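Local coordinates for protein D-alanyl transferase DltD (Enterococcus faecium TX0133A04, PDB 6PFX) that probably transfers D-alanine to lipoteichoic acid during Gram-positive cell wall biogenesis, as a membrane-associated enzyme with an SGNH-hydrolase-type fold, at residues A[37-42]-A[66-71]; A[98-103]-A[289-294]; A[264-269]-A[308-313]. All coordinates share one frame; numbering follows the deposited sequence.

Contact 1 of 3, residues A[37-42]-A[66-71]; sequences KQYIPF and NYRPFL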
loop_
_atom_site.group_PDB
_atom_site.type_symbol
_atom_site.label_atom_id
_atom_site.label_comp_id
_atom_site.label_asym_id
_atom_site.label_seq_id
_atom_site.Cartn_x
_atom_site.Cartn_y
_atom_site.Cartn_z
ATOM N N LYS A 37 2.154 20.585 -2.117
ATOM C CA LYS A 37 2.932 20.276 -0.925
ATOM C C LYS A 37 2.079 19.611 0.141
ATOM O O LYS A 37 2.569 18.754 0.885
ATOM C CB LYS A 37 3.508 21.572 -0.354
ATOM C CG LYS A 37 4.436 21.416 0.834
ATOM C CD LYS A 37 4.792 22.798 1.393
ATOM C CE LYS A 37 5.778 22.731 2.555
ATOM N NZ LYS A 37 7.198 22.754 2.100
ATOM N N GLN A 38 0.794 19.970 0.206
ATOM C CA GLN A 38 -0.027 19.554 1.337
ATOM C C GLN A 38 -0.411 18.084 1.261
ATOM O O GLN A 38 -0.688 17.474 2.297
ATOM C CB GLN A 38 -1.292 20.404 1.430
ATOM C CG GLN A 38 -2.242 20.224 0.262
ATOM C CD GLN A 38 -3.553 20.967 0.441
ATOM O OE1 GLN A 38 -4.055 21.109 1.556
ATOM N NE2 GLN A 38 -4.120 21.435 -0.666
ATOM N N TYR A 39 -0.466 17.504 0.064
ATOM C CA TYR A 39 -0.945 16.134 -0.097
ATOM C C TYR A 39 0.205 15.142 0.005
ATOM O O TYR A 39 1.146 15.177 -0.798
ATOM C CB TYR A 39 -1.706 15.960 -1.411
ATOM C CG TYR A 39 -3.079 16.549 -1.326
ATOM C CD1 TYR A 39 -4.054 15.959 -0.538
ATOM C CD2 TYR A 39 -3.398 17.704 -2.012
ATOM C CE1 TYR A 39 -5.304 16.505 -0.434
ATOM C CE2 TYR A 39 -4.646 18.253 -1.922
ATOM C CZ TYR A 39 -5.598 17.656 -1.126
ATOM O OH TYR A 39 -6.853 18.203 -1.024
ATOM N N ILE A 40 0.110 14.250 0.984
ATOM C CA ILE A 40 1.114 13.225 1.245
ATOM C C ILE A 40 0.514 11.875 0.849
ATOM O O ILE A 40 -0.528 11.485 1.394
ATOM C CB ILE A 40 1.555 13.228 2.723
ATOM C CG1 ILE A 40 2.238 14.555 3.098
ATOM C CG2 ILE A 40 2.428 11.992 3.022
ATOM C CD1 ILE A 40 3.472 14.932 2.250
ATOM N N PRO A 41 1.119 11.140 -0.086
ATOM C CA PRO A 41 0.508 9.863 -0.488
ATOM C C PRO A 41 0.639 8.821 0.616
ATOM O O PRO A 41 1.696 8.686 1.240
ATOM C CB PRO A 41 1.291 9.470 -1.749
ATOM C CG PRO A 41 2.638 10.112 -1.553
ATOM C CD PRO A 41 2.351 11.431 -0.854
ATOM N N PHE A 42 -0.479 8.142 0.900
ATOM C CA PHE A 42 -0.541 6.990 1.797
ATOM C C PHE A 42 -0.897 5.780 0.933
ATOM O O PHE A 42 -2.016 5.685 0.412
ATOM C CB PHE A 42 -1.607 7.169 2.875
ATOM C CG PHE A 42 -1.188 8.003 4.064
ATOM C CD1 PHE A 42 -0.755 9.314 3.921
ATOM C CD2 PHE A 42 -1.282 7.468 5.345
ATOM C CE1 PHE A 42 -0.395 10.072 5.036
ATOM C CE2 PHE A 42 -0.950 8.211 6.451
ATOM C CZ PHE A 42 -0.508 9.522 6.307
ATOM N N ASN A 66 -0.245 20.291 8.828
ATOM C CA ASN A 66 0.173 20.926 7.588
ATOM C C ASN A 66 0.151 19.982 6.384
ATOM O O ASN A 66 0.771 20.286 5.356
ATOM C CB ASN A 66 1.577 21.506 7.772
ATOM C CG ASN A 66 1.919 22.552 6.734
ATOM O OD1 ASN A 66 1.053 23.304 6.286
ATOM N ND2 ASN A 66 3.189 22.603 6.341
ATOM N N TYR A 67 -0.530 18.845 6.492
ATOM C CA TYR A 67 -0.674 17.917 5.384
ATOM C C TYR A 67 -2.072 17.314 5.424
ATOM O O TYR A 67 -2.752 17.325 6.458
ATOM C CB TYR A 67 0.364 16.771 5.437
ATOM C CG TYR A 67 0.178 15.882 6.639
ATOM C CD1 TYR A 67 0.744 16.210 7.856
ATOM C CD2 TYR A 67 -0.590 14.728 6.560
ATOM C CE1 TYR A 67 0.561 15.419 8.965
ATOM C CE2 TYR A 67 -0.783 13.939 7.661
ATOM C CZ TYR A 67 -0.210 14.294 8.866
ATOM O OH TYR A 67 -0.376 13.519 9.996
ATOM N N ARG A 68 -2.470 16.752 4.280
ATOM C CA ARG A 68 -3.636 15.887 4.155
ATOM C C ARG A 68 -3.239 14.599 3.462
ATOM O O ARG A 68 -2.629 14.630 2.374
ATOM C CB ARG A 68 -4.707 16.636 3.348
ATOM C CG ARG A 68 -5.990 15.867 3.147
ATOM C CD ARG A 68 -7.098 16.706 2.492
ATOM N NE ARG A 68 -7.604 17.783 3.346
ATOM C CZ ARG A 68 -7.250 19.062 3.242
ATOM N NH1 ARG A 68 -6.379 19.451 2.322
ATOM N NH2 ARG A 68 -7.774 19.958 4.065
ATOM N N PRO A 69 -3.539 13.435 4.033
ATOM C CA PRO A 69 -3.255 12.190 3.310
ATOM C C PRO A 69 -4.033 12.141 2.002
ATOM O O PRO A 69 -5.180 12.582 1.920
ATOM C CB PRO A 69 -3.701 11.088 4.280
ATOM C CG PRO A 69 -3.763 11.762 5.624
ATOM C CD PRO A 69 -4.125 13.190 5.367
ATOM N N PHE A 70 -3.392 11.611 0.968
ATOM C CA PHE A 70 -4.070 11.251 -0.272
ATOM C C PHE A 70 -4.029 9.723 -0.318
ATOM O O PHE A 70 -2.951 9.128 -0.425
ATOM C CB PHE A 70 -3.411 11.883 -1.491
ATOM C CG PHE A 70 -4.303 11.893 -2.684
ATOM C CD1 PHE A 70 -4.600 10.712 -3.337
ATOM C CD2 PHE A 70 -4.875 13.070 -3.136
ATOM C CE1 PHE A 70 -5.446 10.702 -4.442
ATOM C CE2 PHE A 70 -5.735 13.070 -4.220
ATOM C CZ PHE A 70 -6.011 11.885 -4.884
ATOM N N LEU A 71 -5.183 9.084 -0.161
ATOM C CA LEU A 71 -5.217 7.639 0.030
ATOM C C LEU A 71 -5.141 6.929 -1.315
ATOM O O LEU A 71 -6.026 7.088 -2.165
ATOM C CB LEU A 71 -6.488 7.242 0.772
ATOM C CG LEU A 71 -6.789 8.026 2.046
ATOM C CD1 LEU A 71 -8.072 7.526 2.664
ATOM C CD2 LEU A 71 -5.644 7.915 3.045
#
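Strands 39-42 and 68-71 run parallel and in register, their short axes 4.4 Å apart and twisted by 42°, joined by four backbone hydrogen bonds in which Arg-68 N, Phe-70 N, Ile-40 N and Phe-42 N each meet a carbonyl of the other strand from above its plane. The straightest is Phe-42 N to Phe-70 O, with 177° at the hydrogen. On the face carrying Tyr-39 and Arg-68, the arginine leaves the backbone with CG anti to N, runs alongside the phenol ring and bends at chi3, so that its CD comes 3.4 Å from Tyr-39 CE1. The guanidinium then offers NH1 to Gln-38 OE1 at 3.0 Å, a weak and bent bond; the stronger partner of this amide is Glu-36, bound through NE2. Next along, Phe-70 turns its edge toward the face of Tyr-39 in an offset edge-to-face pair, planes 81° apart. The face carrying Ile-40, Pro-69 and Phe-42 is packed differently: Pro-69 CB sits over the Phe-42 ring, 3.8 Å from its centroid, a CH-pi contact, while Ile-40 CG1 packs 3.7 Å from Tyr-67 CB. Helix 56-62 makes the crossover of this beta-alpha-beta unit and covers Pro-69. The bonds to 39-42 use the N-H groups of Arg-68 and Phe-70, so the missing N-H of Pro-69, on the side turned away from that strand, costs the pairing nothing; the proline contributes its CH-pi contact instead.

Contact 2 of 3, residues A[98-103]-A[289-294]; sequences VVFIIS and VLFIIP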
loop_
_atom_site.group_PDB
_atom_site.type_symbol
_atom_site.label_atom_id
_atom_site.label_comp_id
_atom_site.label_asym_id
_atom_site.label_seq_id
_atom_site.Cartn_x
_atom_site.Cartn_y
_atom_site.Cartn_z
ATOM N N VAL A 98 6.421 9.946 1.973
ATOM C CA VAL A 98 5.504 8.859 1.644
ATOM C C VAL A 98 5.261 8.012 2.887
ATOM O O VAL A 98 6.188 7.739 3.656
ATOM C CB VAL A 98 6.099 7.964 0.535
ATOM C CG1 VAL A 98 5.160 6.815 0.198
ATOM C CG2 VAL A 98 6.435 8.799 -0.705
ATOM N N VAL A 99 4.020 7.576 3.074
ATOM C CA VAL A 99 3.674 6.563 4.063
ATOM C C VAL A 99 3.182 5.357 3.289
ATOM O O VAL A 99 2.337 5.489 2.398
ATOM C CB VAL A 99 2.591 7.066 5.030
ATOM C CG1 VAL A 99 2.205 6.011 6.077
ATOM C CG2 VAL A 99 3.062 8.281 5.754
ATOM N N PHE A 100 3.719 4.188 3.611
ATOM C CA PHE A 100 3.401 2.964 2.884
ATOM C C PHE A 100 3.096 1.871 3.898
ATOM O O PHE A 100 3.968 1.500 4.685
ATOM C CB PHE A 100 4.582 2.556 1.991
ATOM C CG PHE A 100 4.266 1.474 0.978
ATOM C CD1 PHE A 100 4.057 0.181 1.387
ATOM C CD2 PHE A 100 4.188 1.757 -0.390
ATOM C CE1 PHE A 100 3.778 -0.816 0.457
ATOM C CE2 PHE A 100 3.900 0.761 -1.317
ATOM C CZ PHE A 100 3.699 -0.517 -0.892
ATOM N N ILE A 101 1.891 1.308 3.836
ATOM C CA ILE A 101 1.487 0.217 4.722
ATOM C C ILE A 101 1.709 -1.100 3.984
ATOM O O ILE A 101 1.075 -1.342 2.950
ATOM C CB ILE A 101 0.014 0.353 5.137
ATOM C CG1 ILE A 101 -0.364 1.779 5.546
ATOM C CG2 ILE A 101 -0.290 -0.626 6.267
ATOM C CD1 ILE A 101 0.351 2.298 6.700
ATOM N N ILE A 102 2.598 -1.944 4.517
ATOM C CA ILE A 102 2.941 -3.239 3.926
ATOM C C ILE A 102 2.044 -4.302 4.560
ATOM O O ILE A 102 2.197 -4.608 5.745
ATOM C CB ILE A 102 4.404 -3.597 4.225
ATOM C CG1 ILE A 102 5.370 -2.518 3.746
ATOM C CG2 ILE A 102 4.780 -4.945 3.580
ATOM C CD1 ILE A 102 6.812 -2.758 4.172
ATOM N N SER A 103 1.144 -4.914 3.783
ATOM C CA SER A 103 0.314 -6.001 4.320
ATOM C C SER A 103 1.033 -7.341 4.189
ATOM O O SER A 103 1.354 -7.745 3.067
ATOM C CB SER A 103 -1.015 -6.078 3.577
ATOM O OG SER A 103 -1.805 -4.933 3.808
ATOM N N VAL A 289 10.472 7.746 3.134
ATOM C CA VAL A 289 9.320 6.874 3.316
ATOM C C VAL A 289 9.279 6.373 4.750
ATOM O O VAL A 289 10.316 6.029 5.329
ATOM C CB VAL A 289 9.358 5.654 2.358
ATOM C CG1 VAL A 289 8.011 4.922 2.338
ATOM C CG2 VAL A 289 9.776 6.036 0.958
ATOM N N LEU A 290 8.070 6.324 5.315
ATOM C CA LEU A 290 7.773 5.568 6.527
ATOM C C LEU A 290 6.974 4.330 6.125
ATOM O O LEU A 290 5.864 4.447 5.588
ATOM C CB LEU A 290 6.980 6.402 7.538
ATOM C CG LEU A 290 6.409 5.653 8.756
ATOM C CD1 LEU A 290 7.510 5.081 9.660
ATOM C CD2 LEU A 290 5.457 6.548 9.580
ATOM N N PHE A 291 7.548 3.153 6.361
ATOM C CA PHE A 291 6.862 1.887 6.143
ATOM C C PHE A 291 6.253 1.423 7.459
ATOM O O PHE A 291 6.866 1.572 8.518
ATOM C CB PHE A 291 7.823 0.812 5.619
ATOM C CG PHE A 291 8.379 1.117 4.251
ATOM C CD1 PHE A 291 7.673 0.767 3.115
ATOM C CD2 PHE A 291 9.603 1.755 4.104
ATOM C CE1 PHE A 291 8.168 1.049 1.843
ATOM C CE2 PHE A 291 10.108 2.050 2.830
ATOM C CZ PHE A 291 9.389 1.687 1.704
ATOM N N ILE A 292 5.033 0.891 7.385
ATOM C CA ILE A 292 4.296 0.368 8.540
ATOM C C ILE A 292 3.960 -1.090 8.259
ATOM O O ILE A 292 3.402 -1.406 7.200
ATOM C CB ILE A 292 3.021 1.201 8.812
ATOM C CG1 ILE A 292 3.415 2.667 9.031
ATOM C CG2 ILE A 292 2.217 0.616 9.992
ATOM C CD1 ILE A 292 2.267 3.663 9.055
ATOM N N ILE A 293 4.284 -1.968 9.213
ATOM C CA ILE A 293 4.013 -3.399 9.111
ATOM C C ILE A 293 3.044 -3.760 10.227
ATOM O O ILE A 293 3.434 -3.751 11.405
ATOM C CB ILE A 293 5.280 -4.238 9.288
ATOM C CG1 ILE A 293 6.379 -3.768 8.341
ATOM C CG2 ILE A 293 4.939 -5.687 8.980
ATOM C CD1 ILE A 293 7.719 -4.483 8.497
ATOM N N PRO A 294 1.785 -4.040 9.915
ATOM C CA PRO A 294 0.807 -4.345 10.958
ATOM C C PRO A 294 0.921 -5.785 11.409
ATOM O O PRO A 294 1.406 -6.649 10.665
ATOM C CB PRO A 294 -0.537 -4.140 10.247
ATOM C CG PRO A 294 -0.215 -4.568 8.822
ATOM C CD PRO A 294 1.158 -3.953 8.584
#
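Ile-101 and Ile-292 lie side by side, pointing the same way, and their CD1 methyls are 3.3 Å apart, tighter than a usual van der Waals contact. Ile-101 reaches there by placing CG1 beside its own backbone N and folding again at chi2 (-62°), whereas Ile-292 runs extended beyond CG1 (chi2 169°) and carries its CD1 on to Val-99 CG1 at 3.8 Å. On the reverse face, Phe-100 and Phe-291 cross obliquely with their ring planes 52° apart. Phe-291 CD1 approaches Phe-100 CB at 3.7 Å, and from further along the chain Ile-102 CD1 comes almost as near, at 3.8 Å, to Phe-291 CD1. Val-289 CG1 covers a face of the Phe-291 ring toward its rim, so the phenyl is gripped by its own strand as well as by the neighbour.

These positions are set by a parallel pairing of 98-101 with 289-293, two adjacent inner strands of the five-stranded parallel sheet, of the alpha/beta kind expected of the SGNH hydrolase clan. Four hydrogen bonds hold the register, three of them nearly along the carbonyl axis, including Ile-102 N to Ile-292 O at 2.9 Å. Beyond that bond the pairing stops: Pro-294 brings CD, not an N-H, to within 3.1 Å of Ile-102 O, and this buried carbonyl oxygen has no hydrogen-bonding partner in the model.

Further out, helices 271-284 and 308-323 cover the phenylalanine face, through Leu-279 and Leu-322 on Phe-291. Helix 351-365 lies across the other face, where Ala-357 meets Ile-292 and Ile-361 meets Leu-290.

Contact 3 of 3, residues A[264-269]-A[308-313]; sequences WDYRFS and QEMLQG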
loop_
_atom_site.group_PDB
_atom_site.type_symbol
_atom_site.label_atom_id
_atom_site.label_comp_id
_atom_site.label_asym_id
_atom_site.label_seq_id
_atom_site.Cartn_x
_atom_site.Cartn_y
_atom_site.Cartn_z
ATOM N N TRP A 264 -0.330 -21.726 6.471
ATOM C CA TRP A 264 -0.178 -20.525 5.660
ATOM C C TRP A 264 1.190 -19.890 5.895
ATOM O O TRP A 264 1.686 -19.840 7.025
ATOM C CB TRP A 264 -1.289 -19.533 6.002
ATOM C CG TRP A 264 -2.637 -19.866 5.411
ATOM C CD1 TRP A 264 -3.064 -21.077 4.916
ATOM C CD2 TRP A 264 -3.735 -18.964 5.261
ATOM N NE1 TRP A 264 -4.357 -20.963 4.445
ATOM C CE2 TRP A 264 -4.796 -19.681 4.669
ATOM C CE3 TRP A 264 -3.927 -17.613 5.578
ATOM C CZ2 TRP A 264 -6.026 -19.089 4.388
ATOM C CZ3 TRP A 264 -5.148 -17.026 5.297
ATOM C CH2 TRP A 264 -6.174 -17.758 4.694
ATOM N N ASP A 265 1.784 -19.365 4.823
ATOM C CA ASP A 265 3.168 -18.900 4.854
ATOM C C ASP A 265 3.235 -17.681 3.952
ATOM O O ASP A 265 2.798 -17.753 2.799
ATOM C CB ASP A 265 4.124 -20.001 4.363
ATOM C CG ASP A 265 5.560 -19.823 4.880
ATOM O OD1 ASP A 265 5.966 -18.676 5.166
ATOM O OD2 ASP A 265 6.295 -20.825 4.997
ATOM N N TYR A 266 3.720 -16.563 4.496
ATOM C CA TYR A 266 3.904 -15.326 3.747
ATOM C C TYR A 266 5.379 -15.000 3.515
ATOM O O TYR A 266 5.722 -13.848 3.216
ATOM C CB TYR A 266 3.239 -14.167 4.495
ATOM C CG TYR A 266 1.757 -14.297 4.792
ATOM C CD1 TYR A 266 0.892 -14.905 3.893
ATOM C CD2 TYR A 266 1.217 -13.751 5.956
ATOM C CE1 TYR A 266 -0.466 -15.005 4.161
ATOM C CE2 TYR A 266 -0.135 -13.847 6.228
ATOM C CZ TYR A 266 -0.977 -14.451 5.325
ATOM O OH TYR A 266 -2.326 -14.531 5.633
ATOM N N ARG A 267 6.258 -15.989 3.641
ATOM C CA ARG A 267 7.680 -15.710 3.545
ATOM C C ARG A 267 8.212 -15.892 2.134
ATOM O O ARG A 267 9.342 -15.474 1.874
ATOM C CB ARG A 267 8.481 -16.575 4.522
ATOM C CG ARG A 267 8.183 -16.268 5.990
ATOM C CD ARG A 267 8.809 -17.263 6.962
ATOM N NE ARG A 267 8.453 -18.615 6.563
ATOM C CZ ARG A 267 9.236 -19.675 6.719
ATOM N NH1 ARG A 267 10.432 -19.565 7.272
ATOM N NH2 ARG A 267 8.840 -20.850 6.271
ATOM N N PHE A 268 7.420 -16.464 1.222
ATOM C CA PHE A 268 7.880 -16.816 -0.126
ATOM C C PHE A 268 6.863 -16.305 -1.132
ATOM O O PHE A 268 5.706 -16.729 -1.099
ATOM C CB PHE A 268 8.013 -18.347 -0.271
ATOM C CG PHE A 268 8.784 -18.971 0.834
ATOM C CD1 PHE A 268 10.095 -18.631 1.052
ATOM C CD2 PHE A 268 8.181 -19.863 1.696
ATOM C CE1 PHE A 268 10.795 -19.181 2.108
ATOM C CE2 PHE A 268 8.878 -20.418 2.734
ATOM C CZ PHE A 268 10.177 -20.074 2.953
ATOM N N SER A 269 7.274 -15.397 -2.030
ATOM C CA SER A 269 6.255 -14.826 -2.906
ATOM C C SER A 269 6.860 -14.011 -4.032
ATOM O O SER A 269 7.885 -13.358 -3.817
ATOM C CB SER A 269 5.391 -13.852 -2.085
ATOM O OG SER A 269 4.308 -13.322 -2.825
ATOM N N GLN A 308 2.488 -16.879 14.348
ATOM C CA GLN A 308 3.120 -15.596 14.639
ATOM C C GLN A 308 4.630 -15.646 14.408
ATOM O O GLN A 308 5.218 -14.635 13.993
ATOM C CB GLN A 308 2.798 -15.129 16.058
ATOM C CG GLN A 308 1.340 -14.763 16.287
ATOM C CD GLN A 308 0.973 -13.455 15.645
ATOM O OE1 GLN A 308 1.843 -12.609 15.406
ATOM N NE2 GLN A 308 -0.315 -13.265 15.357
ATOM N N GLU A 309 5.268 -16.797 14.665
ATOM C CA GLU A 309 6.680 -16.954 14.339
ATOM C C GLU A 309 6.901 -16.766 12.844
ATOM O O GLU A 309 7.860 -16.103 12.419
ATOM C CB GLU A 309 7.167 -18.327 14.803
ATOM C CG GLU A 309 8.624 -18.549 14.494
ATOM C CD GLU A 309 9.102 -19.942 14.834
ATOM O OE1 GLU A 309 8.464 -20.627 15.669
ATOM O OE2 GLU A 309 10.126 -20.348 14.254
ATOM N N MET A 310 5.994 -17.305 12.028
ATOM C CA MET A 310 6.082 -17.097 10.588
ATOM C C MET A 310 5.966 -15.620 10.240
ATOM O O MET A 310 6.720 -15.111 9.408
ATOM C CB MET A 310 4.989 -17.897 9.875
ATOM C CG MET A 310 4.952 -17.725 8.363
ATOM S SD MET A 310 4.070 -16.251 7.806
ATOM C CE MET A 310 2.390 -16.686 8.273
ATOM N N LEU A 311 5.040 -14.906 10.879
ATOM C CA LEU A 311 4.890 -13.480 10.596
ATOM C C LEU A 311 6.141 -12.701 10.988
ATOM O O LEU A 311 6.523 -11.735 10.311
ATOM C CB LEU A 311 3.672 -12.948 11.344
ATOM C CG LEU A 311 2.297 -13.412 10.887
ATOM C CD1 LEU A 311 1.181 -12.966 11.841
ATOM C CD2 LEU A 311 2.023 -12.896 9.479
ATOM N N GLN A 312 6.784 -13.097 12.088
ATOM C CA GLN A 312 8.050 -12.491 12.475
ATOM C C GLN A 312 9.130 -12.746 11.432
ATOM O O GLN A 312 10.009 -11.902 11.230
ATOM C CB GLN A 312 8.487 -13.021 13.839
ATOM C CG GLN A 312 7.629 -12.528 14.953
ATOM C CD GLN A 312 7.670 -13.405 16.190
ATOM O OE1 GLN A 312 8.569 -14.230 16.360
ATOM N NE2 GLN A 312 6.678 -13.237 17.059
ATOM N N GLY A 313 9.111 -13.928 10.806
ATOM C CA GLY A 313 10.024 -14.206 9.711
ATOM C C GLY A 313 9.730 -13.369 8.482
ATOM O O GLY A 313 10.653 -12.877 7.824
#
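Asp-265 OD1 accepts two hydrogen bonds, both from Arg-267: one from the side-chain NE at 2.9 Å and one from the backbone N at 3.1 Å. The first arrives on the syn lone pair and within the guanidinium plane; the second comes from above the carboxylate plane. Arg-267 NH2 holds the other oxygen, OD2, at 2.8 Å, again on its syn lone pair, so the arginine grips the carboxylate side-on with two nitrogens, nearly straight in both bonds. A bend at chi3 (-52°) turns the arginine back onto a residue only two places earlier. The bidentate salt bridge is expected to keep the carboxylate ionised and leaves its rotation little freedom. Within the same loop, Phe-268 CZ lies over a face of the guanidinium, toward its rim.

Against this braced loop rests Met-310, from the first turn of helix 308-323. Its CG stands anti to the backbone N, and bends at chi2 (-83°) and chi3 curl the thioether toward the loop. CG passes 3.5 Å from Asp-265 OD1, SD receives a weak hydrogen bond from Tyr-266 N at 3.3 Å, and CE ends near Trp-264 O. The sulfur also sits obliquely to the Tyr-266 ring, a Met-aromatic contact. Leu-311 CD2 meets the edge of that ring, 3.7 Å from Tyr-266 CD2. Beside them the aliphatic part of Arg-267 lies against Gly-313, CG being 4.1 Å from its backbone C.

Outside the pair, Lys-317 further along the helix binds Arg-267 O. The bond from Arg-267 N to Asp-265 OD1 makes residues 265-267 an Asx turn, with the salt bridge alongside it, just ahead of helix 271-284, whose start is capped by Ser-269.

Contacts 1 and 2 belong to one parallel sheet, in which strands 39-43 and 97-101 are neighbours. Their centres are about 14 Å apart and they touch directly, with Pro-41 O 3.2 Å from Val-99 N, a probable hydrogen bond, and Phe-42 CZ packed 3.8 Å from Val-99 CG2. Contact 3 lies outside the sheet, its centre about 17 Å from that of contact 2 and about 32 Å from that of contact 1. Helix 308-323 links it to contact 2: its first turn carries Met-310, and further along Phe-314 and Leu-322 reach Ile-102. In contact 2, Pro-294 lies near, without touching, a putative triad of Ser-46, His-348 and Asp-345.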